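Local atomic coordinates of acyl-CoA dehydrogenase (Bacillus anthracis, PDB entry 3OWA), a protein that probably catalyses the FAD-dependent dehydrogenation of acyl-CoA thioesters, placing a double bond between the alpha and beta carbons. Residues 66-71 with 146-151; 281-286 with 312-317; 546-551 with 565-570. One frame throughout, in Å; residues are numbered along the deposited sequence.

How the interactions relate
The three contacts follow one another along the chain, each closing before the next opens, and none touches another. Interaction 1 joins helix 64-76 to the chain just before strand 149-152, the first strand of the mixed beta sheet. Interaction 2 pairs helices 257-293 and 305-336 of the C-terminal helical domain. Interaction 3 pairs helices 526-554 and 557-571, far down the chain. Centres of interactions 1 and 2 lie about 31 Å apart, as do those of 2 and 3. Interactions 1 and 3 are about 52 Å apart between centres, on opposite sides of the chain's centre. Interaction 1 includes Y151, which binds one FAD. Interaction 2 lies nearer the other FAD of the dimer, and interaction 3 is near the second subunit.

Interaction 1 (66-71 with 146-151); sequences RSVRLL and EKLAAY. With FAD (flavin-adenine dinucleotide), chain E.
The flat groups here are the Y151 ring and the flavin of FAD. FAD O2 approaches the Y151 ring obliquely, 3.9 Å from Y151 CD2. The ring of Y199 also meets the Y151 ring, with the planes at about 80°. The two tyrosine hydroxyls are hydrogen-bonded to each other. The backbone of Y151 takes one hydrogen bond from the flavin. FAD N3 donates to Y151 O over 2.8 Å, with an N-H...O angle of 149°. Y151 has CG anti to its own N (chi1 -174°), which swings the ring to the carbonyl side and beside the flavin O2.

This is the junction of the helical N-terminal domain and the beta domain of the acyl-CoA dehydrogenase fold. Helix 64-76 packs against the chain just before strand 149-152. That strand pairs in parallel with strand 195-202. A150 makes backbone bonds with V195 and I197, and L148, just before the strand, does so with D194 and V195. A149 is held by side chains, its N by H118 ND1 and its O by N189 ND2.

The contact between the segments is apolar. L148 turns toward the helix, and both its methyls meet L71 CD1. L71 CD1 lies 3.8 Å from L148 CD1 and 4.0 Å from L148 CD2. The two leucines cross obliquely. V68 is more distant, with CG1 4.3 Å from L148 CD1. F192 touches both V68 and L148, and L71 rests on F111 and T114 of helix 110-122.

Interaction 2 (281-286 with 312-317); sequences KRAVEI and ANMAAK
Two apolar pairs link V284 and A283 to selenomethionine M314. V284 and M314 pass alongside, each pointing toward the other's helix. V284 CG2 lies 3.9 Å from M314 CB. A283 CB is a looser neighbour of M314 CE, at 4.5 Å. All four touching residues are buried.

Van der Waals contacts with the backbone add to these. V284 CG2 also rests against A315 N. Rotation about the CG-SE bond of M314 (chi3 72°) folds CE back onto the first helix. There CE lies 3.9 Å from A283 O and 4.1 Å from V284 CA.

The two segments run nearly antiparallel, at 154°, with axes 9.8 Å apart. They belong to helices of the C-terminal helical bundle characteristic of acyl-CoA dehydrogenases. The chain between these helices carries FAD-pocket residues R294, Q296, F297, I301 and F304. The M314 side chain is about 10 Å from an FAD, which is not the one bound by Y151 of the same chain. Other helices close the packing. M314 also touches Y374 and E378 of helix 358-383, and A283 touches M397 of helix 393-401. V284 and A315 both touch I589 of helix 578-592.

Charged contacts lie beside this apolar patch. R282 NH2 forms a salt bridge to E285 OE2 at 3.0 Å; as a hydrogen bond it is weak, at 147°. E285 OE2 sits in plane at the guanidinium edge, while I286 CG2 sits over the middle of one face, 3.3 Å off the plane. R282 NH1 has a second partner in E393. The two carboxylates probably offset the nearby charge of R107. K281 NZ pairs with E103 and with E322, the latter farther along helix 305-336.

Interaction 3 (546-551 with 565-570); sequences HAKETL and SSLRKL
L567 inserts its branched end against A547, K548 and L551. Its CD2 methyl meets all three: A547 CB at 3.9 Å, K548 CG at 3.6 Å and L551 CD1 at 3.8 Å. Its CD1 also touches A547 CB, at 4.0 Å. L567 has CG anti to its backbone N (chi1 176°), which carries both methyls onto the facing helix. K548 crosses L567 at about a right angle and touches it with a methylene.

The segments run almost antiparallel, at 170°, with axes 11.0 Å apart. They form a helical hairpin, since only a short turn separates helix 526-554 from helix 557-571. A547 also rests on I470 and L551 on L477, both of helix 458-482. Behind the contact, H546 O accepts from T550 N and T550 OG1, which approach from opposite faces of the carbonyl plane. T550 OG1 is also bonded to N495. K548 NZ makes a long, weak ion pair with E544. In the dimer, R568 packs on R568 of the second subunit.

No hydrogen bond or salt bridge joins the two segments. Their cohesion is largely apolar and rests on the fit of one leucine, with the exposed K548 lending its aliphatic stem and backbone.

Interaction 1 (66-71 with 146-151)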
loop_
_atom_site.group_PDB
_atom_site.type_symbol
_atom_site.label_atom_id
_atom_site.label_comp_id
_atom_site.label_asym_id
_atom_site.label_seq_id
_atom_site.Cartn_x
_atom_site.Cartn_y
_atom_site.Cartn_z
ATOM N N ARG A 66 5.070 17.874 26.763
ATOM C CA ARG A 66 6.395 17.245 26.491
ATOM C C ARG A 66 6.893 17.655 25.126
ATOM O O ARG A 66 8.076 17.943 24.967
ATOM C CB ARG A 66 6.297 15.731 26.571
ATOM C CG ARG A 66 5.991 15.165 27.965
ATOM C CD ARG A 66 5.749 13.676 27.813
ATOM N NE ARG A 66 5.306 13.021 29.041
ATOM C CZ ARG A 66 6.121 12.423 29.896
ATOM N NH1 ARG A 66 7.425 12.416 29.656
ATOM N NH2 ARG A 66 5.628 11.835 30.986
ATOM N N SER A 67 6.001 17.721 24.131
ATOM C CA SER A 67 6.403 18.211 22.795
ATOM C C SER A 67 6.978 19.592 22.905
ATOM O O SER A 67 8.042 19.880 22.332
ATOM C CB SER A 67 5.170 18.354 21.864
ATOM O OG SER A 67 4.541 17.104 21.728
ATOM N N VAL A 68 6.271 20.465 23.635
ATOM C CA VAL A 68 6.740 21.848 23.798
ATOM C C VAL A 68 8.111 21.883 24.467
ATOM O O VAL A 68 9.035 22.587 24.016
ATOM C CB VAL A 68 5.717 22.710 24.586
ATOM C CG1 VAL A 68 6.215 24.116 24.779
ATOM C CG2 VAL A 68 4.363 22.747 23.822
ATOM N N ARG A 69 8.256 21.133 25.550
ATOM C CA ARG A 69 9.539 21.131 26.232
ATOM C C ARG A 69 10.641 20.644 25.276
ATOM O O ARG A 69 11.721 21.235 25.206
ATOM C CB ARG A 69 9.499 20.268 27.504
ATOM C CG ARG A 69 10.882 20.171 28.223
ATOM C CD ARG A 69 10.819 19.514 29.610
ATOM N NE ARG A 69 9.902 18.358 29.665
ATOM C CZ ARG A 69 10.121 17.187 29.060
ATOM N NH1 ARG A 69 9.216 16.226 29.174
ATOM N NH2 ARG A 69 11.214 16.986 28.316
ATOM N N LEU A 70 10.367 19.558 24.563
ATOM C CA LEU A 70 11.350 19.013 23.612
ATOM C C LEU A 70 11.664 19.958 22.469
ATOM O O LEU A 70 12.814 20.031 22.025
ATOM C CB LEU A 70 10.886 17.655 23.067
ATOM C CG LEU A 70 10.920 16.580 24.166
ATOM C CD1 LEU A 70 10.218 15.369 23.723
ATOM C CD2 LEU A 70 12.399 16.248 24.549
ATOM N N LEU A 71 10.645 20.647 21.963
ATOM C CA LEU A 71 10.887 21.662 20.945
ATOM C C LEU A 71 11.847 22.754 21.409
ATOM O O LEU A 71 12.733 23.151 20.653
ATOM C CB LEU A 71 9.586 22.281 20.440
ATOM C CG LEU A 71 8.804 21.385 19.472
ATOM C CD1 LEU A 71 7.429 21.987 19.276
ATOM C CD2 LEU A 71 9.501 21.182 18.123
ATOM N N GLU A 146 10.961 29.804 21.325
ATOM C CA GLU A 146 10.263 30.631 22.340
ATOM C C GLU A 146 8.809 30.894 21.925
ATOM O O GLU A 146 7.922 30.907 22.755
ATOM C CB GLU A 146 10.997 31.946 22.545
ATOM C CG GLU A 146 10.766 32.572 23.905
ATOM C CD GLU A 146 11.912 33.506 24.290
ATOM O OE1 GLU A 146 13.101 33.129 24.063
ATOM O OE2 GLU A 146 11.615 34.608 24.812
ATOM N N LYS A 147 8.608 31.155 20.640
ATOM C CA LYS A 147 7.299 31.056 20.026
ATOM C C LYS A 147 7.347 29.833 19.116
ATOM O O LYS A 147 8.440 29.445 18.670
ATOM C CB LYS A 147 6.978 32.306 19.213
ATOM C CG LYS A 147 6.499 33.480 20.075
ATOM C CD LYS A 147 5.987 34.626 19.223
ATOM C CE LYS A 147 5.495 35.765 20.112
ATOM N NZ LYS A 147 4.291 36.359 19.520
ATOM N N LEU A 148 6.178 29.231 18.873
ATOM C CA LEU A 148 6.030 28.122 17.933
ATOM C C LEU A 148 5.026 28.503 16.863
ATOM O O LEU A 148 4.048 29.196 17.126
ATOM C CB LEU A 148 5.573 26.862 18.686
ATOM C CG LEU A 148 6.675 26.405 19.672
ATOM C CD1 LEU A 148 6.124 25.315 20.606
ATOM C CD2 LEU A 148 7.983 25.976 18.936
ATOM N N ALA A 149 5.271 28.037 15.656
ATOM C CA ALA A 149 4.434 28.432 14.497
ATOM C C ALA A 149 3.568 27.292 13.895
ATOM O O ALA A 149 3.869 26.080 14.040
ATOM C CB ALA A 149 5.351 29.028 13.412
ATOM N N ALA A 150 2.531 27.701 13.165
ATOM C CA ALA A 150 1.665 26.791 12.433
ATOM C C ALA A 150 1.252 27.524 11.160
ATOM O O ALA A 150 1.343 28.760 11.059
ATOM C CB ALA A 150 0.432 26.458 13.262
ATOM N N TYR A 151 0.750 26.760 10.198
ATOM C CA TYR A 151 0.366 27.287 8.892
ATOM C C TYR A 151 -1.089 26.906 8.632
ATOM O O TYR A 151 -1.439 25.721 8.682
ATOM C CB TYR A 151 1.248 26.596 7.871
ATOM C CG TYR A 151 1.146 27.079 6.445
ATOM C CD1 TYR A 151 1.677 28.317 6.069
ATOM C CD2 TYR A 151 0.572 26.272 5.451
ATOM C CE1 TYR A 151 1.646 28.736 4.720
ATOM C CE2 TYR A 151 0.528 26.701 4.099
ATOM C CZ TYR A 151 1.068 27.940 3.759
ATOM O OH TYR A 151 1.033 28.362 2.440
HETATM P PA FAD E . -9.543 16.897 -1.540
HETATM O O1A FAD E . -11.019 16.929 -1.236
HETATM O O2A FAD E . -8.948 18.163 -2.042
HETATM O O5B FAD E . -9.199 15.714 -2.529
HETATM C C5B FAD E . -9.873 14.481 -2.530
HETATM C C4B FAD E . -9.408 13.612 -3.691
HETATM O O4B FAD E . -9.719 14.234 -4.948
HETATM C C3B FAD E . -7.899 13.401 -3.643
HETATM O O3B FAD E . -7.534 12.115 -4.142
HETATM C C2B FAD E . -7.423 14.424 -4.644
HETATM O O2B FAD E . -6.192 14.086 -5.208
HETATM C C1B FAD E . -8.519 14.375 -5.677
HETATM N N9A FAD E . -8.551 15.613 -6.462
HETATM C C8A FAD E . -8.745 16.890 -6.003
HETATM N N7A FAD E . -8.709 17.748 -7.038
HETATM C C5A FAD E . -8.521 17.037 -8.164
HETATM C C6A FAD E . -8.418 17.405 -9.529
HETATM N N6A FAD E . -8.604 18.669 -9.927
HETATM N N1A FAD E . -8.209 16.413 -10.453
HETATM C C2A FAD E . -8.113 15.084 -10.068
HETATM N N3A FAD E . -8.248 14.717 -8.732
HETATM C C4A FAD E . -8.430 15.679 -7.799
HETATM N N1 FAD E . -3.244 22.100 5.759
HETATM C C2 FAD E . -2.641 23.264 6.181
HETATM O O2 FAD E . -2.760 24.282 5.534
HETATM N N3 FAD E . -1.888 23.323 7.337
HETATM C C4 FAD E . -1.729 22.228 8.125
HETATM O O4 FAD E . -1.027 22.337 9.143
HETATM C C4X FAD E . -2.325 21.033 7.709
HETATM N N5 FAD E . -2.208 19.914 8.509
HETATM C C5X FAD E . -2.845 18.735 8.150
HETATM C C6 FAD E . -2.705 17.622 8.986
HETATM C C7 FAD E . -3.362 16.441 8.655
HETATM C C7M FAD E . -3.228 15.239 9.566
HETATM C C8 FAD E . -4.146 16.408 7.481
HETATM C C8M FAD E . -4.881 15.191 7.021
HETATM C C9 FAD E . -4.237 17.506 6.631
HETATM C C9A FAD E . -3.600 18.679 6.953
HETATM N N10 FAD E . -3.686 19.777 6.111
HETATM C C10 FAD E . -3.093 20.966 6.517
HETATM C "C1'" FAD E . -4.565 19.757 4.868
HETATM C "C2'" FAD E . -4.098 18.782 3.781
HETATM O "O2'" FAD E . -2.778 18.942 3.312
HETATM C "C3'" FAD E . -5.328 18.416 2.711
HETATM O "O3'" FAD E . -5.803 17.220 3.221
HETATM C "C4'" FAD E . -4.968 18.295 1.445
HETATM O "O4'" FAD E . -4.365 19.537 1.084
HETATM C "C5'" FAD E . -5.954 17.764 0.404
HETATM O "O5'" FAD E . -7.224 18.268 0.725
HETATM P P FAD E . -8.482 17.364 1.042
HETATM O O1P FAD E . -8.068 16.458 2.180
HETATM O O2P FAD E . -9.664 18.242 1.338
HETATM O O3P FAD E . -8.712 16.422 -0.223
#

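Interaction 2 (281-286 with 312-317)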
loop_
_atom_site.group_PDB
_atom_site.type_symbol
_atom_site.label_atom_id
_atom_site.label_comp_id
_atom_site.label_asym_id
_atom_site.label_seq_id
_atom_site.Cartn_x
_atom_site.Cartn_y
_atom_site.Cartn_z
ATOM N N LYS A 281 14.939 4.756 5.095
ATOM C CA LYS A 281 16.193 4.196 5.589
ATOM C C LYS A 281 16.011 3.512 6.927
ATOM O O LYS A 281 16.597 2.458 7.170
ATOM C CB LYS A 281 17.251 5.278 5.784
ATOM C CG LYS A 281 17.820 5.885 4.529
ATOM C CD LYS A 281 18.927 6.832 4.954
ATOM C CE LYS A 281 19.438 7.707 3.823
ATOM N NZ LYS A 281 20.521 8.607 4.365
ATOM N N ARG A 282 15.182 4.083 7.794
ATOM C CA ARG A 282 14.943 3.465 9.086
ATOM C C ARG A 282 14.165 2.132 8.928
ATOM O O ARG A 282 14.429 1.149 9.637
ATOM C CB ARG A 282 14.150 4.438 9.986
ATOM C CG ARG A 282 13.825 3.882 11.353
ATOM C CD ARG A 282 15.124 3.520 12.139
ATOM N NE ARG A 282 14.736 2.985 13.436
ATOM C CZ ARG A 282 15.575 2.423 14.298
ATOM N NH1 ARG A 282 15.105 1.950 15.456
ATOM N NH2 ARG A 282 16.873 2.316 13.998
ATOM N N ALA A 283 13.196 2.111 8.013
ATOM C CA ALA A 283 12.453 0.895 7.750
ATOM C C ALA A 283 13.395 -0.211 7.232
ATOM O O ALA A 283 13.251 -1.373 7.604
ATOM C CB ALA A 283 11.325 1.151 6.704
ATOM N N VAL A 284 14.324 0.142 6.347
ATOM C CA VAL A 284 15.286 -0.848 5.869
ATOM C C VAL A 284 16.058 -1.422 7.059
ATOM O O VAL A 284 16.181 -2.632 7.205
ATOM C CB VAL A 284 16.234 -0.271 4.815
ATOM C CG1 VAL A 284 17.438 -1.266 4.553
ATOM C CG2 VAL A 284 15.490 -0.013 3.472
ATOM N N GLU A 285 16.533 -0.529 7.919
ATOM C CA GLU A 285 17.350 -0.896 9.052
ATOM C C GLU A 285 16.652 -1.836 10.034
ATOM O O GLU A 285 17.181 -2.892 10.385
ATOM C CB GLU A 285 17.814 0.370 9.779
ATOM C CG GLU A 285 18.646 0.072 11.018
ATOM C CD GLU A 285 19.198 1.340 11.721
ATOM O OE1 GLU A 285 20.211 1.175 12.451
ATOM O OE2 GLU A 285 18.619 2.470 11.566
ATOM N N ILE A 286 15.454 -1.466 10.474
ATOM C CA ILE A 286 14.745 -2.318 11.422
ATOM C C ILE A 286 14.267 -3.646 10.816
ATOM O O ILE A 286 14.206 -4.649 11.504
ATOM C CB ILE A 286 13.631 -1.582 12.191
ATOM C CG1 ILE A 286 12.461 -1.264 11.271
ATOM C CG2 ILE A 286 14.210 -0.328 12.820
ATOM C CD1 ILE A 286 11.411 -0.359 11.956
ATOM N N ALA A 312 16.193 -5.944 -0.827
ATOM C CA ALA A 312 16.886 -5.346 -1.966
ATOM C C ALA A 312 16.023 -4.332 -2.730
ATOM O O ALA A 312 16.540 -3.309 -3.191
ATOM C CB ALA A 312 17.404 -6.452 -2.924
ATOM N N ASN A 313 14.731 -4.622 -2.895
ATOM C CA ASN A 313 13.837 -3.695 -3.550
ATOM C C ASN A 313 13.722 -2.433 -2.710
ATOM O O ASN A 313 13.807 -1.323 -3.223
ATOM C CB ASN A 313 12.437 -4.316 -3.746
ATOM C CG ASN A 313 12.405 -5.385 -4.820
ATOM O OD1 ASN A 313 13.264 -5.425 -5.687
ATOM N ND2 ASN A 313 11.375 -6.260 -4.767
HETATM N N MSE A 314 13.584 -2.619 -1.403
HETATM C CA MSE A 314 13.433 -1.500 -0.473
HETATM C C MSE A 314 14.663 -0.602 -0.541
HETATM O O MSE A 314 14.525 0.621 -0.641
HETATM C CB MSE A 314 13.244 -1.996 0.949
HETATM C CG MSE A 314 11.882 -2.709 1.151
HETATM SE SE MSE A 314 11.986 -3.829 2.751
HETATM C CE MSE A 314 11.978 -2.452 4.098
ATOM N N ALA A 315 15.838 -1.228 -0.500
ATOM C CA ALA A 315 17.101 -0.480 -0.477
ATOM C C ALA A 315 17.394 0.220 -1.808
ATOM O O ALA A 315 17.922 1.320 -1.817
ATOM C CB ALA A 315 18.209 -1.368 -0.105
ATOM N N ALA A 316 17.052 -0.427 -2.923
ATOM C CA ALA A 316 17.305 0.159 -4.232
ATOM C C ALA A 316 16.414 1.362 -4.521
ATOM O O ALA A 316 16.871 2.363 -5.042
ATOM C CB ALA A 316 17.188 -0.877 -5.329
ATOM N N LYS A 317 15.129 1.241 -4.221
ATOM C CA LYS A 317 14.234 2.411 -4.237
ATOM C C LYS A 317 14.699 3.528 -3.332
ATOM O O LYS A 317 14.664 4.679 -3.733
ATOM C CB LYS A 317 12.808 1.985 -3.853
ATOM C CG LYS A 317 12.185 1.024 -4.875
ATOM C CD LYS A 317 10.813 0.596 -4.321
ATOM C CE LYS A 317 10.180 -0.519 -5.150
ATOM N NZ LYS A 317 9.817 -0.003 -6.544
#

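Interaction 3 (546-551 with 565-570)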
loop_
_atom_site.group_PDB
_atom_site.type_symbol
_atom_site.label_atom_id
_atom_site.label_comp_id
_atom_site.label_asym_id
_atom_site.label_seq_id
_atom_site.Cartn_x
_atom_site.Cartn_y
_atom_site.Cartn_z
ATOM N N HIS A 546 4.101 3.003 -19.447
ATOM C CA HIS A 546 3.399 4.297 -19.421
ATOM C C HIS A 546 3.324 4.915 -20.816
ATOM O O HIS A 546 2.311 5.519 -21.166
ATOM C CB HIS A 546 4.072 5.292 -18.467
ATOM C CG HIS A 546 3.860 4.964 -17.021
ATOM N ND1 HIS A 546 2.618 4.672 -16.507
ATOM C CD2 HIS A 546 4.726 4.886 -15.983
ATOM C CE1 HIS A 546 2.728 4.423 -15.213
ATOM N NE2 HIS A 546 3.998 4.546 -14.869
ATOM N N ALA A 547 4.409 4.782 -21.579
ATOM C CA ALA A 547 4.449 5.328 -22.939
ATOM C C ALA A 547 3.481 4.601 -23.857
ATOM O O ALA A 547 2.738 5.242 -24.582
ATOM C CB ALA A 547 5.879 5.299 -23.507
ATOM N N LYS A 548 3.490 3.270 -23.814
ATOM C CA LYS A 548 2.558 2.453 -24.599
ATOM C C LYS A 548 1.107 2.833 -24.355
ATOM O O LYS A 548 0.361 3.021 -25.313
ATOM C CB LYS A 548 2.711 0.953 -24.291
ATOM C CG LYS A 548 3.910 0.302 -24.943
ATOM C CD LYS A 548 3.817 -1.228 -24.868
ATOM C CE LYS A 548 5.191 -1.875 -25.135
ATOM N NZ LYS A 548 5.081 -3.329 -25.504
ATOM N N GLU A 549 0.712 2.927 -23.081
ATOM C CA GLU A 549 -0.661 3.307 -22.724
ATOM C C GLU A 549 -1.019 4.684 -23.275
ATOM O O GLU A 549 -2.123 4.895 -23.784
ATOM C CB GLU A 549 -0.905 3.285 -21.191
ATOM C CG GLU A 549 -2.380 3.585 -20.840
ATOM C CD GLU A 549 -2.692 3.544 -19.337
ATOM O OE1 GLU A 549 -2.241 4.431 -18.589
ATOM O OE2 GLU A 549 -3.416 2.626 -18.898
ATOM N N THR A 550 -0.079 5.617 -23.180
ATOM C CA THR A 550 -0.312 6.957 -23.716
ATOM C C THR A 550 -0.396 6.976 -25.253
ATOM O O THR A 550 -1.241 7.670 -25.801
ATOM C CB THR A 550 0.728 7.935 -23.237
ATOM O OG1 THR A 550 0.760 7.904 -21.804
ATOM C CG2 THR A 550 0.368 9.341 -23.693
ATOM N N LEU A 551 0.473 6.227 -25.935
ATOM C CA LEU A 551 0.440 6.167 -27.421
ATOM C C LEU A 551 -0.876 5.581 -27.935
ATOM O O LEU A 551 -1.476 6.100 -28.867
ATOM C CB LEU A 551 1.654 5.397 -27.995
ATOM C CG LEU A 551 3.026 6.082 -27.888
ATOM C CD1 LEU A 551 4.191 5.170 -28.341
ATOM C CD2 LEU A 551 3.033 7.374 -28.679
ATOM N N SER A 565 6.564 1.226 -33.096
ATOM C CA SER A 565 7.877 0.778 -33.593
ATOM C C SER A 565 8.989 1.752 -33.205
ATOM O O SER A 565 10.110 1.335 -32.921
ATOM C CB SER A 565 7.884 0.633 -35.126
ATOM O OG SER A 565 6.885 -0.275 -35.549
ATOM N N SER A 566 8.687 3.047 -33.228
ATOM C CA SER A 566 9.643 4.060 -32.723
ATOM C C SER A 566 9.959 3.811 -31.230
ATOM O O SER A 566 11.112 3.939 -30.802
ATOM C CB SER A 566 9.129 5.493 -32.936
ATOM O OG SER A 566 9.006 5.802 -34.323
ATOM N N LEU A 567 8.931 3.437 -30.465
ATOM C CA LEU A 567 9.081 3.151 -29.033
ATOM C C LEU A 567 9.901 1.878 -28.819
ATOM O O LEU A 567 10.794 1.850 -27.964
ATOM C CB LEU A 567 7.717 3.058 -28.333
ATOM C CG LEU A 567 7.684 2.670 -26.838
ATOM C CD1 LEU A 567 8.578 3.591 -25.964
ATOM C CD2 LEU A 567 6.255 2.639 -26.309
ATOM N N ARG A 568 9.609 0.847 -29.618
ATOM C CA ARG A 568 10.376 -0.408 -29.607
ATOM C C ARG A 568 11.861 -0.169 -29.909
ATOM O O ARG A 568 12.735 -0.735 -29.249
ATOM C CB ARG A 568 9.770 -1.427 -30.585
ATOM C CG ARG A 568 10.111 -2.884 -30.283
ATOM C CD ARG A 568 11.195 -3.448 -31.222
ATOM N NE ARG A 568 10.871 -3.278 -32.644
ATOM C CZ ARG A 568 10.266 -4.192 -33.402
ATOM N NH1 ARG A 568 9.907 -5.367 -32.893
ATOM N NH2 ARG A 568 10.020 -3.929 -34.680
ATOM N N LYS A 569 12.131 0.689 -30.888
ATOM C CA LYS A 569 13.495 1.121 -31.214
ATOM C C LYS A 569 14.168 1.846 -30.040
ATOM O O LYS A 569 15.368 1.682 -29.813
ATOM C CB LYS A 569 13.501 2.028 -32.457
ATOM C CG LYS A 569 13.375 1.273 -33.790
ATOM C CD LYS A 569 13.332 2.214 -34.988
ATOM C CE LYS A 569 12.811 1.492 -36.236
ATOM N NZ LYS A 569 12.554 2.440 -37.363
ATOM N N LEU A 570 13.396 2.641 -29.303
ATOM C CA LEU A 570 13.939 3.390 -28.179
ATOM C C LEU A 570 14.115 2.507 -26.960
ATOM O O LEU A 570 14.861 2.820 -26.052
ATOM C CB LEU A 570 13.044 4.579 -27.850
ATOM C CG LEU A 570 13.220 5.792 -28.760
ATOM C CD1 LEU A 570 12.212 6.827 -28.363
ATOM C CD2 LEU A 570 14.640 6.370 -28.700
#